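Local coordinates for protein aspartokinase (Synechocystis, PDB 3L76) that probably catalyses the ATP-dependent phosphorylation of aspartate to 4-phospho-L-aspartate, and binds lysine and threonine at its ACT domains, at residues V297-G309 with I556-I568. Sequence-based numbering, arbitrary orientation.
Sequences VDIDLIIQSIHDG and INIEMIATSEIKI. With LYS (lysine), chain E; THR (threonine), chain C.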
loop_
_atom_site.group_PDB
_atom_site.type_symbol
_atom_site.label_atom_id
_atom_site.label_comp_id
_atom_site.label_asym_id
_atom_site.label_seq_id
_atom_site.Cartn_x
_atom_site.Cartn_y
_atom_site.Cartn_z
ATOM N N VAL A 297 -11.877 34.413 -48.449
ATOM C CA VAL A 297 -10.503 34.488 -47.954
ATOM C C VAL A 297 -10.388 33.779 -46.611
ATOM O O VAL A 297 -10.921 34.251 -45.602
ATOM C CB VAL A 297 -10.056 35.957 -47.776
ATOM C CG1 VAL A 297 -8.762 36.050 -46.962
ATOM C CG2 VAL A 297 -9.933 36.668 -49.131
ATOM N N ASP A 298 -9.696 32.643 -46.595
ATOM C CA ASP A 298 -9.476 31.937 -45.340
ATOM C C ASP A 298 -8.423 32.638 -44.486
ATOM O O ASP A 298 -7.396 33.102 -44.994
ATOM C CB ASP A 298 -9.079 30.485 -45.580
ATOM C CG ASP A 298 -8.897 29.724 -44.293
ATOM O OD1 ASP A 298 -9.895 29.531 -43.565
ATOM O OD2 ASP A 298 -7.752 29.331 -44.003
ATOM N N ILE A 299 -8.682 32.704 -43.184
ATOM C CA ILE A 299 -7.766 33.361 -42.251
ATOM C C ILE A 299 -7.111 32.374 -41.245
ATOM O O ILE A 299 -7.729 31.406 -40.808
ATOM C CB ILE A 299 -8.499 34.473 -41.471
ATOM C CG1 ILE A 299 -9.051 35.516 -42.440
ATOM C CG2 ILE A 299 -7.581 35.095 -40.414
ATOM C CD1 ILE A 299 -9.362 36.827 -41.799
ATOM N N ASP A 300 -5.854 32.629 -40.897
ATOM C CA ASP A 300 -5.165 31.887 -39.848
ATOM C C ASP A 300 -5.186 32.612 -38.497
ATOM O O ASP A 300 -6.129 32.461 -37.739
ATOM C CB ASP A 300 -3.712 31.613 -40.234
ATOM C CG ASP A 300 -2.979 30.807 -39.171
ATOM O OD1 ASP A 300 -3.674 30.108 -38.414
ATOM O OD2 ASP A 300 -1.733 30.883 -39.085
ATOM N N LEU A 301 -4.134 33.377 -38.198
ATOM C CA LEU A 301 -4.064 34.139 -36.956
ATOM C C LEU A 301 -5.043 35.322 -36.908
ATOM O O LEU A 301 -5.183 36.082 -37.864
ATOM C CB LEU A 301 -2.638 34.655 -36.713
ATOM C CG LEU A 301 -1.567 33.702 -36.187
ATOM C CD1 LEU A 301 -0.184 34.282 -36.431
ATOM C CD2 LEU A 301 -1.774 33.399 -34.695
ATOM N N ILE A 302 -5.723 35.465 -35.780
ATOM C CA ILE A 302 -6.405 36.707 -35.457
ATOM C C ILE A 302 -5.949 37.168 -34.070
ATOM O O ILE A 302 -6.145 36.474 -33.063
ATOM C CB ILE A 302 -7.941 36.578 -35.518
ATOM C CG1 ILE A 302 -8.374 36.027 -36.876
ATOM C CG2 ILE A 302 -8.614 37.942 -35.233
ATOM C CD1 ILE A 302 -9.871 35.893 -37.020
ATOM N N ILE A 303 -5.317 38.333 -34.030
ATOM C CA ILE A 303 -4.777 38.865 -32.789
ATOM C C ILE A 303 -5.318 40.269 -32.483
ATOM O O ILE A 303 -5.180 41.207 -33.271
ATOM C CB ILE A 303 -3.230 38.882 -32.827
ATOM C CG1 ILE A 303 -2.693 37.512 -33.257
ATOM C CG2 ILE A 303 -2.645 39.325 -31.482
ATOM C CD1 ILE A 303 -1.177 37.410 -33.242
ATOM N N GLN A 304 -5.966 40.404 -31.342
ATOM C CA GLN A 304 -6.375 41.711 -30.876
ATOM C C GLN A 304 -6.085 41.858 -29.393
ATOM O O GLN A 304 -6.753 41.248 -28.555
ATOM C CB GLN A 304 -7.852 41.941 -31.148
ATOM C CG GLN A 304 -8.340 43.314 -30.683
ATOM C CD GLN A 304 -9.838 43.460 -30.818
ATOM O OE1 GLN A 304 -10.406 43.351 -31.925
ATOM N NE2 GLN A 304 -10.497 43.691 -29.693
ATOM N N SER A 305 -5.086 42.673 -29.074
ATOM C CA SER A 305 -4.698 42.897 -27.683
ATOM C C SER A 305 -5.596 43.953 -27.038
ATOM O O SER A 305 -6.708 44.206 -27.505
ATOM C CB SER A 305 -3.214 43.264 -27.581
ATOM O OG SER A 305 -2.815 43.501 -26.238
ATOM N N ILE A 306 -5.116 44.546 -25.954
ATOM C CA ILE A 306 -5.900 45.507 -25.191
ATOM C C ILE A 306 -6.130 46.826 -25.953
ATOM O O ILE A 306 -5.293 47.244 -26.765
ATOM C CB ILE A 306 -5.248 45.770 -23.812
ATOM C CG1 ILE A 306 -6.207 46.549 -22.918
ATOM C CG2 ILE A 306 -3.921 46.494 -23.958
ATOM C CD1 ILE A 306 -5.691 46.795 -21.548
ATOM N N HIS A 307 -7.267 47.465 -25.690
ATOM C CA HIS A 307 -7.611 48.743 -26.323
ATOM C C HIS A 307 -6.556 49.810 -26.051
ATOM O O HIS A 307 -5.804 49.742 -25.076
ATOM C CB HIS A 307 -8.958 49.243 -25.811
ATOM C CG HIS A 307 -8.913 49.677 -24.382
ATOM N ND1 HIS A 307 -8.733 50.989 -24.009
ATOM C CD2 HIS A 307 -8.968 48.962 -23.235
ATOM C CE1 HIS A 307 -8.712 51.068 -22.691
ATOM N NE2 HIS A 307 -8.841 49.851 -22.198
ATOM N N ASP A 308 -6.484 50.780 -26.948
ATOM C CA ASP A 308 -5.669 51.959 -26.748
ATOM C C ASP A 308 -6.614 53.161 -26.843
ATOM O O ASP A 308 -7.109 53.481 -27.930
ATOM C CB ASP A 308 -4.549 52.026 -27.791
ATOM C CG ASP A 308 -3.712 53.299 -27.678
ATOM O OD1 ASP A 308 -4.086 54.215 -26.908
ATOM O OD2 ASP A 308 -2.674 53.384 -28.364
ATOM N N GLY A 309 -6.874 53.798 -25.700
ATOM C CA GLY A 309 -7.902 54.818 -25.595
ATOM C C GLY A 309 -9.253 54.256 -26.001
ATOM O O GLY A 309 -9.651 53.184 -25.542
ATOM N N ILE A 556 -22.487 42.850 -27.748
ATOM C CA ILE A 556 -21.429 42.459 -26.828
ATOM C C ILE A 556 -20.086 42.924 -27.392
ATOM O O ILE A 556 -19.713 42.597 -28.521
ATOM C CB ILE A 556 -21.439 40.924 -26.591
ATOM C CG1 ILE A 556 -22.633 40.529 -25.736
ATOM C CG2 ILE A 556 -20.172 40.457 -25.913
ATOM C CD1 ILE A 556 -22.817 39.034 -25.592
ATOM N N ASN A 557 -19.365 43.717 -26.619
ATOM C CA ASN A 557 -18.109 44.242 -27.111
ATOM C C ASN A 557 -16.983 43.233 -26.953
ATOM O O ASN A 557 -16.891 42.542 -25.938
ATOM C CB ASN A 557 -17.752 45.550 -26.406
ATOM C CG ASN A 557 -16.518 46.203 -26.992
ATOM O OD1 ASN A 557 -16.440 46.437 -28.198
ATOM N ND2 ASN A 557 -15.539 46.493 -26.139
ATOM N N ILE A 558 -16.119 43.163 -27.956
ATOM C CA ILE A 558 -15.005 42.232 -27.915
ATOM C C ILE A 558 -13.739 42.956 -27.487
ATOM O O ILE A 558 -13.220 43.798 -28.220
ATOM C CB ILE A 558 -14.795 41.550 -29.273
ATOM C CG1 ILE A 558 -16.083 40.847 -29.718
ATOM C CG2 ILE A 558 -13.625 40.572 -29.198
ATOM C CD1 ILE A 558 -16.019 40.301 -31.120
ATOM N N GLU A 559 -13.246 42.631 -26.295
ATOM C CA GLU A 559 -12.104 43.339 -25.727
ATOM C C GLU A 559 -10.779 42.845 -26.297
ATOM O O GLU A 559 -9.893 43.632 -26.607
ATOM C CB GLU A 559 -12.098 43.222 -24.197
ATOM C CG GLU A 559 -13.394 43.652 -23.513
ATOM C CD GLU A 559 -13.229 43.850 -22.010
ATOM O OE1 GLU A 559 -12.094 44.135 -21.570
ATOM O OE2 GLU A 559 -14.230 43.728 -21.268
ATOM N N MET A 560 -10.642 41.532 -26.413
ATOM C CA MET A 560 -9.431 40.942 -26.957
ATOM C C MET A 560 -9.790 39.717 -27.771
ATOM O O MET A 560 -10.809 39.085 -27.533
ATOM C CB MET A 560 -8.457 40.579 -25.833
ATOM C CG MET A 560 -8.053 41.743 -24.939
ATOM S SD MET A 560 -6.501 41.505 -24.034
ATOM C CE MET A 560 -6.935 40.145 -22.957
ATOM N N ILE A 561 -8.954 39.384 -28.747
ATOM C CA ILE A 561 -9.124 38.162 -29.525
ATOM C C ILE A 561 -7.787 37.450 -29.608
ATOM O O ILE A 561 -6.745 38.093 -29.761
ATOM C CB ILE A 561 -9.592 38.448 -30.961
ATOM C CG1 ILE A 561 -10.850 39.310 -30.972
ATOM C CG2 ILE A 561 -9.815 37.156 -31.720
ATOM C CD1 ILE A 561 -11.119 39.944 -32.317
ATOM N N ALA A 562 -7.828 36.123 -29.495
ATOM C CA ALA A 562 -6.636 35.279 -29.644
ATOM C C ALA A 562 -6.973 33.938 -30.290
ATOM O O ALA A 562 -8.059 33.392 -30.120
ATOM C CB ALA A 562 -5.926 35.071 -28.306
ATOM N N THR A 563 -6.021 33.385 -31.014
ATOM C CA THR A 563 -6.362 32.317 -31.928
ATOM C C THR A 563 -5.329 31.175 -31.956
ATOM O O THR A 563 -4.169 31.356 -31.584
ATOM C CB THR A 563 -6.588 32.938 -33.326
ATOM O OG1 THR A 563 -7.910 32.648 -33.792
ATOM C CG2 THR A 563 -5.560 32.491 -34.301
ATOM N N SER A 564 -5.779 29.984 -32.327
ATOM C CA SER A 564 -4.896 28.972 -32.916
ATOM C C SER A 564 -5.585 28.498 -34.193
ATOM O O SER A 564 -6.603 29.056 -34.587
ATOM C CB SER A 564 -4.614 27.814 -31.953
ATOM O OG SER A 564 -5.739 26.989 -31.776
ATOM N N GLU A 565 -5.052 27.490 -34.861
ATOM C CA GLU A 565 -5.706 27.031 -36.091
ATOM C C GLU A 565 -7.133 26.521 -35.867
ATOM O O GLU A 565 -7.934 26.511 -36.792
ATOM C CB GLU A 565 -4.883 25.948 -36.794
ATOM C CG GLU A 565 -3.436 26.331 -37.095
ATOM C CD GLU A 565 -2.557 26.247 -35.876
ATOM O OE1 GLU A 565 -3.052 25.803 -34.819
ATOM O OE2 GLU A 565 -1.371 26.607 -35.985
ATOM N N ILE A 566 -7.456 26.091 -34.650
ATOM C CA ILE A 566 -8.760 25.468 -34.406
ATOM C C ILE A 566 -9.500 26.021 -33.189
ATOM O O ILE A 566 -10.571 25.535 -32.836
ATOM C CB ILE A 566 -8.649 23.904 -34.290
ATOM C CG1 ILE A 566 -8.020 23.478 -32.962
ATOM C CG2 ILE A 566 -7.848 23.322 -35.459
ATOM C CD1 ILE A 566 -7.923 21.964 -32.803
ATOM N N LYS A 567 -8.923 27.034 -32.550
ATOM C CA LYS A 567 -9.560 27.686 -31.403
ATOM C C LYS A 567 -9.577 29.192 -31.583
ATOM O O LYS A 567 -8.548 29.788 -31.892
ATOM C CB LYS A 567 -8.833 27.361 -30.097
ATOM C CG LYS A 567 -9.566 27.860 -28.860
ATOM C CD LYS A 567 -8.874 27.427 -27.551
ATOM C CE LYS A 567 -9.857 27.428 -26.369
ATOM N NZ LYS A 567 -9.146 27.448 -25.071
ATOM N N ILE A 568 -10.751 29.794 -31.412
ATOM C CA ILE A 568 -10.877 31.246 -31.303
ATOM C C ILE A 568 -11.399 31.589 -29.912
ATOM O O ILE A 568 -12.406 31.034 -29.473
ATOM C CB ILE A 568 -11.816 31.862 -32.368
ATOM C CG1 ILE A 568 -11.377 31.475 -33.781
ATOM C CG2 ILE A 568 -11.815 33.373 -32.248
ATOM C CD1 ILE A 568 -12.518 31.445 -34.781
HETATM N N LYS E . -9.866 29.996 -40.794
HETATM C CA LYS E . -11.090 30.445 -40.143
HETATM C C LYS E . -11.629 31.697 -40.848
HETATM O O LYS E . -11.002 32.226 -41.780
HETATM C CB LYS E . -10.861 30.701 -38.647
HETATM C CG LYS E . -9.723 31.692 -38.317
HETATM C CD LYS E . -9.575 31.881 -36.793
HETATM C CE LYS E . -8.872 30.694 -36.136
HETATM N NZ LYS E . -7.551 30.421 -36.806
HETATM O OXT LYS E . -12.711 32.191 -40.522
HETATM N N THR C . -14.516 45.982 -29.900
HETATM C CA THR C . -14.674 45.738 -31.340
HETATM C C THR C . -15.808 44.760 -31.632
HETATM O O THR C . -16.432 44.225 -30.700
HETATM C CB THR C . -13.367 45.246 -31.990
HETATM O OG1 THR C . -12.971 43.993 -31.405
HETATM C CG2 THR C . -12.261 46.266 -31.757
HETATM O OXT THR C . -16.128 44.523 -32.804
HETATM O O HOH W 1 -9.921 45.719 -24.712
#
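Two ACT domains meet edge to edge along 300-306 and 558-565, and the interface carries two amino-acid pockets, probably allosteric, threonine near one end and lysine near the other. Gln304 and Ile561 form an antiparallel hydrogen-bonded pair: Gln304 N reaches Ile561 O at 2.9 Å, nearly straight (175°), and Ile561 N returns to Gln304 O at 2.9 Å. Beside this bridge the Gln304 side chain runs extended, CG anti to the backbone N (chi1 -180°), which carries its amide to the bound threonine. There Gln304 OE1 accepts threonine OG1 at 2.7 Å, while Gln304 NE2 donates to Ile558 O at 3.1 Å and to Glu559 O at 3.1 Å. Both acceptors lie close to the amide plane, yet NE2 sits above each carbonyl plane, 79° out for Glu559. An alanine here would remove the amide and is likely to leave threonine OG1 without this acceptor and the two carbonyls without this NE2 donor, although a water still reaches Glu559 O. Asn557 OD1 and Ile558 O take the threonine ammonium, Ile558 N donates to its carboxylate, and Asp280 and Ala285 bond to it as well. Towards the lysine pocket the contact turns apolar, Ile302 CG2 meeting Ile561 CG2 and Thr563 CG2 packing on the backbone at Leu301 CA and Ile302 N. Asp300 and Glu565 lie side by side; Lys357 salt-bridges both carboxylates, probably offsetting their like charges, with Gln270 also bonding Asp300 and Lys395 pairing with Glu565. The ligand lysine spans the two domains: its alpha-ammonium N donates to Asp298 OD1 and Ile299 O, whereas NZ bonds Asp300 O at 2.7 Å and Ser564 O at 2.8 Å.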